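Local coordinates for mandelate racemase/muconate lactonizing enzyme-like protein (Roseovarius sp. TM1035, PDB 3RCY), which is probably a magnesium-dependent enzyme of the enolase superfamily, perhaps an isomerase, whose natural substrate is not established, at residues A43-P48 / P87-I92; R61-E66 / G93-L98; L73-V78 / L263-E268. One frame throughout, in Å; residues are numbered along the deposited sequence.

Contact 1: residues A43-P48 / P87-I92; sequences AASVGP and PDLTAI. With RIB (alpha-D-ribofuranose), chain L.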
loop_
_atom_site.group_PDB
_atom_site.type_symbol
_atom_site.label_atom_id
_atom_site.label_comp_id
_atom_site.label_asym_id
_atom_site.label_seq_id
_atom_site.Cartn_x
_atom_site.Cartn_y
_atom_site.Cartn_z
ATOM N N ALA A 43 -10.251 30.653 -19.869
ATOM C CA ALA A 43 -8.880 30.908 -19.446
ATOM C C ALA A 43 -8.748 32.355 -18.970
ATOM O O ALA A 43 -8.960 33.290 -19.750
ATOM C CB ALA A 43 -7.921 30.644 -20.602
ATOM N N ALA A 44 -8.418 32.538 -17.694
ATOM C CA ALA A 44 -8.304 33.886 -17.129
ATOM C C ALA A 44 -7.121 34.067 -16.183
ATOM O O ALA A 44 -7.157 34.937 -15.317
ATOM C CB ALA A 44 -9.593 34.288 -16.436
ATOM N N SER A 45 -6.063 33.279 -16.352
ATOM C CA SER A 45 -4.828 33.529 -15.594
ATOM C C SER A 45 -4.284 34.906 -15.970
ATOM O O SER A 45 -3.717 35.608 -15.136
ATOM C CB SER A 45 -3.770 32.460 -15.870
ATOM O OG SER A 45 -4.327 31.156 -15.782
ATOM N N VAL A 46 -4.458 35.262 -17.242
ATOM C CA VAL A 46 -4.132 36.590 -17.760
ATOM C C VAL A 46 -5.395 37.136 -18.435
ATOM O O VAL A 46 -6.306 36.368 -18.758
ATOM C CB VAL A 46 -2.933 36.550 -18.745
ATOM C CG1 VAL A 46 -1.638 36.228 -18.002
ATOM C CG2 VAL A 46 -3.174 35.533 -19.886
ATOM N N GLY A 47 -5.452 38.454 -18.626
ATOM C CA GLY A 47 -6.626 39.121 -19.178
ATOM C C GLY A 47 -6.919 38.812 -20.641
ATOM O O GLY A 47 -6.114 38.160 -21.325
ATOM N N PRO A 48 -8.080 39.284 -21.131
ATOM C CA PRO A 48 -8.515 38.966 -22.489
ATOM C C PRO A 48 -7.568 39.441 -23.593
ATOM O O PRO A 48 -7.465 38.763 -24.611
ATOM C CB PRO A 48 -9.891 39.650 -22.594
ATOM C CG PRO A 48 -9.913 40.666 -21.501
ATOM C CD PRO A 48 -9.111 40.043 -20.398
ATOM N N PRO A 87 0.363 19.519 -19.258
ATOM C CA PRO A 87 -0.716 20.493 -19.393
ATOM C C PRO A 87 -0.270 21.940 -19.163
ATOM O O PRO A 87 0.311 22.245 -18.129
ATOM C CB PRO A 87 -1.718 20.061 -18.309
ATOM C CG PRO A 87 -1.429 18.622 -18.068
ATOM C CD PRO A 87 0.066 18.515 -18.217
ATOM N N ASP A 88 -0.533 22.805 -20.142
ATOM C CA ASP A 88 -0.353 24.251 -19.984
ATOM C C ASP A 88 -1.741 24.865 -19.873
ATOM O O ASP A 88 -2.473 24.923 -20.855
ATOM C CB ASP A 88 0.406 24.848 -21.181
ATOM C CG ASP A 88 0.672 26.353 -21.031
ATOM O OD1 ASP A 88 -0.227 27.101 -20.604
ATOM O OD2 ASP A 88 1.792 26.795 -21.357
ATOM N N LEU A 89 -2.095 25.332 -18.677
ATOM C CA LEU A 89 -3.454 25.815 -18.410
ATOM C C LEU A 89 -3.915 26.877 -19.422
ATOM O O LEU A 89 -5.048 26.842 -19.907
ATOM C CB LEU A 89 -3.555 26.341 -16.977
ATOM C CG LEU A 89 -4.953 26.718 -16.481
ATOM C CD1 LEU A 89 -5.843 25.475 -16.326
ATOM C CD2 LEU A 89 -4.841 27.472 -15.176
ATOM N N THR A 90 -3.017 27.792 -19.767
ATOM C CA THR A 90 -3.351 28.896 -20.662
ATOM C C THR A 90 -3.431 28.463 -22.135
ATOM O O THR A 90 -4.407 28.786 -22.826
ATOM C CB THR A 90 -2.363 30.078 -20.460
ATOM O OG1 THR A 90 -2.702 30.769 -19.257
ATOM C CG2 THR A 90 -2.407 31.066 -21.625
ATOM N N ALA A 91 -2.418 27.737 -22.608
ATOM C CA ALA A 91 -2.383 27.291 -24.009
ATOM C C ALA A 91 -3.500 26.294 -24.345
ATOM O O ALA A 91 -4.055 26.321 -25.446
ATOM C CB ALA A 91 -1.021 26.690 -24.355
ATOM N N ILE A 92 -3.819 25.412 -23.400
ATOM C CA ILE A 92 -4.880 24.419 -23.615
ATOM C C ILE A 92 -6.260 25.090 -23.522
ATOM O O ILE A 92 -7.199 24.693 -24.222
ATOM C CB ILE A 92 -4.734 23.199 -22.662
ATOM C CG1 ILE A 92 -3.418 22.443 -22.935
ATOM C CG2 ILE A 92 -5.915 22.254 -22.779
ATOM C CD1 ILE A 92 -3.296 21.812 -24.340
HETATM O O5 RIB L . -0.383 15.386 -15.345
HETATM C C5 RIB L . -0.316 15.515 -13.921
HETATM C C4 RIB L . 0.599 16.681 -13.595
HETATM O O4 RIB L . 1.799 16.183 -13.007
HETATM C C3 RIB L . 0.978 17.411 -14.868
HETATM O O3 RIB L . 0.436 18.744 -14.830
HETATM C C2 RIB L . 2.497 17.342 -14.940
HETATM O O2 RIB L . 3.077 18.630 -15.102
HETATM C C1 RIB L . 2.955 16.762 -13.612
HETATM O O1 RIB L . 3.992 15.774 -13.767
HETATM O O HOH W 1 -5.192 32.115 -19.077
#
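Ser45 meets Leu89 and Thr90 with its hydroxyl end, in a small contact that is partly direct and partly bridged by water. The direct touch is van der Waals contact between a hydroxyl and a methyl: Ser45 OG lies 3.8 Å from Leu89 CD2, on a leucine whose CG stands opposite its backbone N (chi1 -172°), a torsion that brings the end of the side chain nearer to the loop than its CB. Ser45 CB also packs 3.9 Å from Thr90 OG1. Serine and threonine suit this buried place because their short side chains fit where loop and helix come close, and their oxygens can bond to Asp88 of the second subunit.

The two hydroxyls do not bond to each other: Ser45 OG and Thr90 OG1 are 3.9 Å apart. Water 1 links the segments instead, donating to Thr90 OG1 at 2.8 Å and accepting a weak bond from Ser45 N at 3.1 Å. Each hydroxyl hydrogen-bonds to Asp88 OD2 of the second subunit, and Asp88 OD2 of this chain is held in return by Ser45 and Thr90 of that subunit, so the contact is half of a reciprocal interface.

Capping accounts for the other carboxylate oxygen. Asp88 is the N-cap of helix 89-110, and Asp88 OD1 accepts from Ala91 N over 3.0 Å in a nearly straight bond (174°), with a weak one from Thr90 N beside it. Aspartate suits this position: its carboxylate can accept from first-turn N-H groups, and its negative charge probably interacts favourably with the positive end of the helix dipole. Pro87 CD lies 3.4 Å from O3 of the chain L ribose, so this proline forms part of the wall of the sugar pocket.

Within the N-terminal capping domain, the contact ties the loop between strand 36-41 and helix 48-63 to the start of helix 89-110, while Met51 and Val54 of helix 48-63 pack against Thr90.

Contact 2: residues R61-E66 / G93-L98; sequences RHMEGE and GAFSGL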
loop_
_atom_site.group_PDB
_atom_site.type_symbol
_atom_site.label_atom_id
_atom_site.label_comp_id
_atom_site.label_asym_id
_atom_site.label_seq_id
_atom_site.Cartn_x
_atom_site.Cartn_y
_atom_site.Cartn_z
ATOM N N ARG A 61 -0.085 28.551 -35.378
ATOM C CA ARG A 61 1.038 27.621 -35.279
ATOM C C ARG A 61 0.624 26.161 -35.498
ATOM O O ARG A 61 1.343 25.397 -36.153
ATOM C CB ARG A 61 1.736 27.786 -33.918
ATOM C CG ARG A 61 3.138 27.177 -33.835
ATOM C CD ARG A 61 3.827 27.513 -32.505
ATOM N NE ARG A 61 3.935 28.960 -32.277
ATOM C CZ ARG A 61 4.862 29.752 -32.812
ATOM N NH1 ARG A 61 5.797 29.264 -33.622
ATOM N NH2 ARG A 61 4.852 31.049 -32.531
ATOM N N HIS A 62 -0.531 25.773 -34.959
ATOM C CA HIS A 62 -0.885 24.344 -34.883
ATOM C C HIS A 62 -2.140 23.939 -35.640
ATOM O O HIS A 62 -2.367 22.753 -35.855
ATOM C CB HIS A 62 -1.011 23.896 -33.416
ATOM C CG HIS A 62 0.211 24.177 -32.596
ATOM N ND1 HIS A 62 1.442 23.635 -32.888
ATOM C CD2 HIS A 62 0.392 24.955 -31.501
ATOM C CE1 HIS A 62 2.331 24.064 -32.009
ATOM N NE2 HIS A 62 1.719 24.867 -31.157
ATOM N N MET A 63 -2.965 24.905 -36.031
ATOM C CA MET A 63 -4.290 24.565 -36.569
ATOM C C MET A 63 -4.598 25.120 -37.962
ATOM O O MET A 63 -5.262 24.456 -38.760
ATOM C CB MET A 63 -5.389 24.960 -35.575
ATOM C CG MET A 63 -5.182 24.362 -34.180
ATOM S SD MET A 63 -6.404 24.901 -32.980
ATOM C CE MET A 63 -7.835 23.957 -33.517
ATOM N N GLU A 64 -4.132 26.333 -38.244
ATOM C CA GLU A 64 -4.384 26.963 -39.539
ATOM C C GLU A 64 -3.852 26.082 -40.669
ATOM O O GLU A 64 -2.705 25.624 -40.624
ATOM C CB GLU A 64 -3.757 28.362 -39.598
ATOM C CG GLU A 64 -4.169 29.191 -40.817
ATOM C CD GLU A 64 -3.475 30.552 -40.868
ATOM O OE1 GLU A 64 -2.824 30.949 -39.867
ATOM O OE2 GLU A 64 -3.577 31.228 -41.916
ATOM N N GLY A 65 -4.705 25.828 -41.657
ATOM C CA GLY A 65 -4.347 24.980 -42.797
ATOM C C GLY A 65 -4.587 23.490 -42.563
ATOM O O GLY A 65 -4.389 22.683 -43.475
ATOM N N GLU A 66 -5.007 23.121 -41.349
ATOM C CA GLU A 66 -5.268 21.710 -41.013
ATOM C C GLU A 66 -6.708 21.305 -41.303
ATOM O O GLU A 66 -7.624 22.116 -41.188
ATOM C CB GLU A 66 -4.961 21.435 -39.529
ATOM C CG GLU A 66 -4.886 19.958 -39.134
ATOM C CD GLU A 66 -3.811 19.198 -39.905
ATOM O OE1 GLU A 66 -2.644 19.635 -39.898
ATOM O OE2 GLU A 66 -4.139 18.170 -40.534
ATOM N N GLY A 93 -6.371 26.132 -22.692
ATOM C CA GLY A 93 -7.571 26.981 -22.696
ATOM C C GLY A 93 -7.826 27.561 -24.079
ATOM O O GLY A 93 -8.961 27.550 -24.582
ATOM N N ALA A 94 -6.758 28.066 -24.698
ATOM C CA ALA A 94 -6.820 28.560 -26.070
ATOM C C ALA A 94 -7.257 27.456 -27.033
ATOM O O ALA A 94 -8.247 27.615 -27.762
ATOM C CB ALA A 94 -5.474 29.165 -26.494
ATOM N N PHE A 95 -6.532 26.336 -27.030
ATOM C CA PHE A 95 -6.889 25.206 -27.887
ATOM C C PHE A 95 -8.344 24.749 -27.732
ATOM O O PHE A 95 -9.010 24.471 -28.735
ATOM C CB PHE A 95 -5.965 23.999 -27.682
ATOM C CG PHE A 95 -6.403 22.777 -28.457
ATOM C CD1 PHE A 95 -6.272 22.733 -29.847
ATOM C CD2 PHE A 95 -6.992 21.690 -27.808
ATOM C CE1 PHE A 95 -6.703 21.615 -30.576
ATOM C CE2 PHE A 95 -7.420 20.570 -28.533
ATOM C CZ PHE A 95 -7.274 20.538 -29.923
ATOM N N SER A 96 -8.814 24.629 -26.491
ATOM C CA SER A 96 -10.141 24.043 -26.218
ATOM C C SER A 96 -11.275 24.755 -26.959
ATOM O O SER A 96 -12.143 24.110 -27.562
ATOM C CB SER A 96 -10.438 24.038 -24.717
ATOM O OG SER A 96 -9.446 23.340 -23.985
ATOM N N GLY A 97 -11.269 26.087 -26.900
ATOM C CA GLY A 97 -12.248 26.895 -27.611
ATOM C C GLY A 97 -12.186 26.677 -29.109
ATOM O O GLY A 97 -13.218 26.568 -29.765
ATOM N N LEU A 98 -10.968 26.596 -29.639
ATOM C CA LEU A 98 -10.749 26.363 -31.068
ATOM C C LEU A 98 -11.220 24.956 -31.475
ATOM O O LEU A 98 -11.783 24.769 -32.559
ATOM C CB LEU A 98 -9.271 26.566 -31.411
ATOM C CG LEU A 98 -8.701 27.968 -31.111
ATOM C CD1 LEU A 98 -7.170 27.968 -31.091
ATOM C CD2 LEU A 98 -9.227 29.001 -32.103
#
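Segment 61-66 comes nearest to helix 89-110 at Met63 and Leu98, whose CA atoms are 8.7 Å apart, and the chain then leaves in a type II beta turn from Met63 to Glu66. Met63 carries the whole contact, its CB directed at the opposing helix. With CG anti to the carbonyl carbon and an extended chi2 (176°), the side chain carries SD toward that helix; the bend at chi3 (74°) then sets CE against Leu98. Met63 CE lies 3.6 Å from Leu98 CB, and Met63 SD is 3.7 Å from Leu98 CD1. The same sulfur, Met63 SD, meets the Phe95 ring at its edge, 3.8 Å from Phe95 CD1 and 5.0 Å from the centroid, a Met-aromatic contact. Here the helices of the enolase-type capping domain pack against one another; Leu98 also rests on Val27 and Leu29 of strand 24-31, the central strand of its three-stranded sheet. A long, flexible methionine suits this seam because it can fill the angle between a flat ring and a branched aliphatic chain. Gly65 takes a positive phi (87°) that the turn requires, and the bond from Glu66 N to Met63 O (2.9 Å) closes that turn. Met74 of helix 71-80 touches Met63, and Val78 touches Phe95.

Contact 3: residues L73-V78 / L263-E268; sequences LMFRRV and LTTKAE. With RIB (alpha-D-ribofuranose), chain M; RIB (alpha-D-ribofuranose), chain L.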
loop_
_atom_site.group_PDB
_atom_site.type_symbol
_atom_site.label_atom_id
_atom_site.label_comp_id
_atom_site.label_asym_id
_atom_site.label_seq_id
_atom_site.Cartn_x
_atom_site.Cartn_y
_atom_site.Cartn_z
ATOM N N LEU A 73 -4.463 14.915 -33.595
ATOM C CA LEU A 73 -3.205 15.515 -34.026
ATOM C C LEU A 73 -3.068 16.945 -33.512
ATOM O O LEU A 73 -2.028 17.318 -32.973
ATOM C CB LEU A 73 -3.081 15.477 -35.553
ATOM C CG LEU A 73 -1.808 16.106 -36.158
ATOM C CD1 LEU A 73 -0.530 15.462 -35.625
ATOM C CD2 LEU A 73 -1.841 16.032 -37.678
ATOM N N MET A 74 -4.120 17.738 -33.679
ATOM C CA MET A 74 -4.070 19.135 -33.255
ATOM C C MET A 74 -3.904 19.252 -31.742
ATOM O O MET A 74 -3.142 20.098 -31.273
ATOM C CB MET A 74 -5.278 19.927 -33.765
ATOM C CG MET A 74 -5.232 20.109 -35.285
ATOM S SD MET A 74 -6.449 21.272 -35.902
ATOM C CE MET A 74 -7.910 20.235 -35.888
ATOM N N PHE A 75 -4.574 18.380 -30.986
ATOM C CA PHE A 75 -4.329 18.327 -29.549
ATOM C C PHE A 75 -2.852 18.040 -29.235
ATOM O O PHE A 75 -2.233 18.779 -28.461
ATOM C CB PHE A 75 -5.245 17.339 -28.812
ATOM C CG PHE A 75 -4.945 17.246 -27.332
ATOM C CD1 PHE A 75 -5.510 18.154 -26.437
ATOM C CD2 PHE A 75 -4.061 16.280 -26.845
ATOM C CE1 PHE A 75 -5.207 18.090 -25.068
ATOM C CE2 PHE A 75 -3.756 16.206 -25.494
ATOM C CZ PHE A 75 -4.330 17.108 -24.601
ATOM N N ARG A 76 -2.287 17.002 -29.848
ATOM C CA ARG A 76 -0.880 16.656 -29.611
ATOM C C ARG A 76 0.074 17.811 -29.919
ATOM O O ARG A 76 1.036 18.027 -29.187
ATOM C CB ARG A 76 -0.441 15.417 -30.406
ATOM C CG ARG A 76 -1.110 14.072 -30.017
ATOM C CD ARG A 76 -1.102 13.791 -28.507
ATOM N NE ARG A 76 0.238 13.856 -27.917
ATOM C CZ ARG A 76 0.522 13.537 -26.656
ATOM N NH1 ARG A 76 -0.446 13.117 -25.835
ATOM N NH2 ARG A 76 1.778 13.645 -26.214
ATOM N N ARG A 77 -0.177 18.520 -31.018
ATOM C CA ARG A 77 0.644 19.661 -31.406
ATOM C C ARG A 77 0.654 20.740 -30.328
ATOM O O ARG A 77 1.715 21.205 -29.937
ATOM C CB ARG A 77 0.138 20.271 -32.710
ATOM C CG ARG A 77 0.476 19.500 -33.957
ATOM C CD ARG A 77 -0.163 20.190 -35.150
ATOM N NE ARG A 77 0.142 19.530 -36.411
ATOM C CZ ARG A 77 -0.577 19.670 -37.526
ATOM N NH1 ARG A 77 -1.666 20.437 -37.538
ATOM N NH2 ARG A 77 -0.219 19.022 -38.627
ATOM N N VAL A 78 -0.529 21.140 -29.862
ATOM C CA VAL A 78 -0.630 22.215 -28.870
ATOM C C VAL A 78 -0.105 21.741 -27.510
ATOM O O VAL A 78 0.645 22.451 -26.846
ATOM C CB VAL A 78 -2.082 22.763 -28.730
ATOM C CG1 VAL A 78 -2.130 23.908 -27.733
ATOM C CG2 VAL A 78 -2.601 23.228 -30.086
ATOM N N LEU A 263 -9.091 22.075 -13.580
ATOM C CA LEU A 263 -8.165 21.049 -14.063
ATOM C C LEU A 263 -8.159 20.999 -15.584
ATOM O O LEU A 263 -9.104 21.465 -16.242
ATOM C CB LEU A 263 -8.535 19.666 -13.487
ATOM C CG LEU A 263 -8.526 19.536 -11.960
ATOM C CD1 LEU A 263 -8.710 18.056 -11.543
ATOM C CD2 LEU A 263 -7.243 20.116 -11.324
ATOM N N THR A 264 -7.104 20.422 -16.152
ATOM C CA THR A 264 -7.002 20.394 -17.596
ATOM C C THR A 264 -6.313 19.153 -18.143
ATOM O O THR A 264 -5.254 18.747 -17.648
ATOM C CB THR A 264 -6.331 21.681 -18.146
ATOM O OG1 THR A 264 -6.345 21.643 -19.573
ATOM C CG2 THR A 264 -4.895 21.823 -17.646
ATOM N N THR A 265 -6.913 18.611 -19.207
ATOM C CA THR A 265 -6.491 17.380 -19.914
ATOM C C THR A 265 -6.651 16.119 -19.074
ATOM O O THR A 265 -6.707 16.170 -17.841
ATOM C CB THR A 265 -5.026 17.388 -20.475
ATOM O OG1 THR A 265 -4.111 17.019 -19.436
ATOM C CG2 THR A 265 -4.621 18.740 -21.109
ATOM N N LYS A 266 -6.699 14.979 -19.764
ATOM C CA LYS A 266 -6.754 13.673 -19.121
ATOM C C LYS A 266 -5.552 13.408 -18.207
ATOM O O LYS A 266 -5.664 12.628 -17.268
ATOM C CB LYS A 266 -6.880 12.559 -20.176
ATOM C CG LYS A 266 -5.680 12.430 -21.120
ATOM C CD LYS A 266 -6.067 11.690 -22.399
ATOM C CE LYS A 266 -4.983 11.811 -23.481
ATOM N NZ LYS A 266 -4.741 13.217 -23.962
ATOM N N ALA A 267 -4.412 14.051 -18.475
ATOM C CA ALA A 267 -3.228 13.894 -17.605
ATOM C C ALA A 267 -3.494 14.356 -16.169
ATOM O O ALA A 267 -2.818 13.918 -15.244
ATOM C CB ALA A 267 -2.005 14.627 -18.186
ATOM N N GLU A 268 -4.476 15.239 -15.987
ATOM C CA GLU A 268 -4.847 15.711 -14.648
ATOM C C GLU A 268 -6.075 15.005 -14.098
ATOM O O GLU A 268 -6.173 14.787 -12.895
ATOM C CB GLU A 268 -5.048 17.231 -14.640
ATOM C CG GLU A 268 -3.723 17.971 -14.747
ATOM C CD GLU A 268 -3.839 19.494 -14.682
ATOM O OE1 GLU A 268 -4.941 20.041 -14.447
ATOM O OE2 GLU A 268 -2.793 20.149 -14.867
HETATM O O5 RIB M . 0.271 19.928 -8.946
HETATM C C5 RIB M . -0.338 18.694 -9.338
HETATM C C4 RIB M . -1.441 19.012 -10.332
HETATM O O4 RIB M . -2.475 18.033 -10.255
HETATM C C3 RIB M . -2.105 20.333 -10.010
HETATM O O3 RIB M . -1.572 21.355 -10.833
HETATM C C2 RIB M . -3.553 20.142 -10.358
HETATM O O2 RIB M . -3.812 20.697 -11.643
HETATM C C1 RIB M . -3.761 18.642 -10.401
HETATM O O1 RIB M . -4.640 18.245 -9.340
HETATM O O5 RIB L . -0.383 15.386 -15.345
HETATM C C5 RIB L . -0.316 15.515 -13.921
HETATM C C4 RIB L . 0.599 16.681 -13.595
HETATM O O4 RIB L . 1.799 16.183 -13.007
HETATM C C3 RIB L . 0.978 17.411 -14.868
HETATM O O3 RIB L . 0.436 18.744 -14.830
HETATM C C2 RIB L . 2.497 17.342 -14.940
HETATM O O2 RIB L . 3.077 18.630 -15.102
HETATM C C1 RIB L . 2.955 16.762 -13.612
HETATM O O1 RIB L . 3.992 15.774 -13.767
HETATM O O HOH W 2 -3.442 12.721 -26.414
#
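Lys266 NZ, set 3.5 Å from Phe75 CE2, is gripped by a salt bridge to Glu293 of helix 290-302 and by a 2.8 Å bond to the oxygen of water 2. That water also accepts from Arg76 NH1 at 3.1 Å, in the plane of the guanidinium and at its edge, so it links two like-charged side chains across the contact. Glu302 of the third subunit forms long, weak ion pairs with both, which may ease their repulsion. The lysine starts with CG between its backbone N and carbonyl carbon (chi1 64°), runs extended to CE, and bends at chi4 (-63°), which brings the amine close to the ring, obliquely.

Phe75 directs its CB at the other segment, and its ring rim meets Thr265: Thr265 CG2 lies in the ring plane, 3.9 Å from Phe75 CZ. A broad phenyl suits this place, reaching from helix 71-80 of the capping domain to the barrel domain, where 263-268 follows strand 257-259 and opens helix 266-274. Thr265 is the N-cap of that helix. Its backbone has a positive phi (67°), unusual for a beta-branched residue, and Thr265 OG1 both donates to Thr264 O at 2.7 Å and accepts a weak capping bond from Ala267 N.

Beyond the cap lie the two sugar pockets. Ala267 O accepts from O5 of the chain L ribose at 2.8 Å, while Glu268 OE1 takes a weak bond from O2 of the chain M ribose. Thr264 N meets Glu268 OE1 at 2.8 Å from above the carboxylate plane, and Arg86 of the second subunit pairs with Glu268 OE2.

The three contacts form a triangle of neighbours, each touching the other two, with centres 12 to 14 Å apart. Contacts 1 and 2 share helix 89-110 and touch where Ala43 CB lies 4.2 Å from Gly93 CA. Contact 2 joins contact 3 through a salt bridge from Arg77 NH1 to Glu66 OE1 at 2.7 Å, with Phe95 CZ packed 3.6 Å from Phe75 N. Contacts 1 and 3 meet where Ile92 CG2 is 3.3 Å from Thr264 OG1, and Pro87 and Ala267 border the ribose of chain L. The Leu89 side chain is about 14 Å from the magnesium ion, well separated from it; Pro87 reaches one sugar pocket, and Glu268 of contact 3 belongs to both.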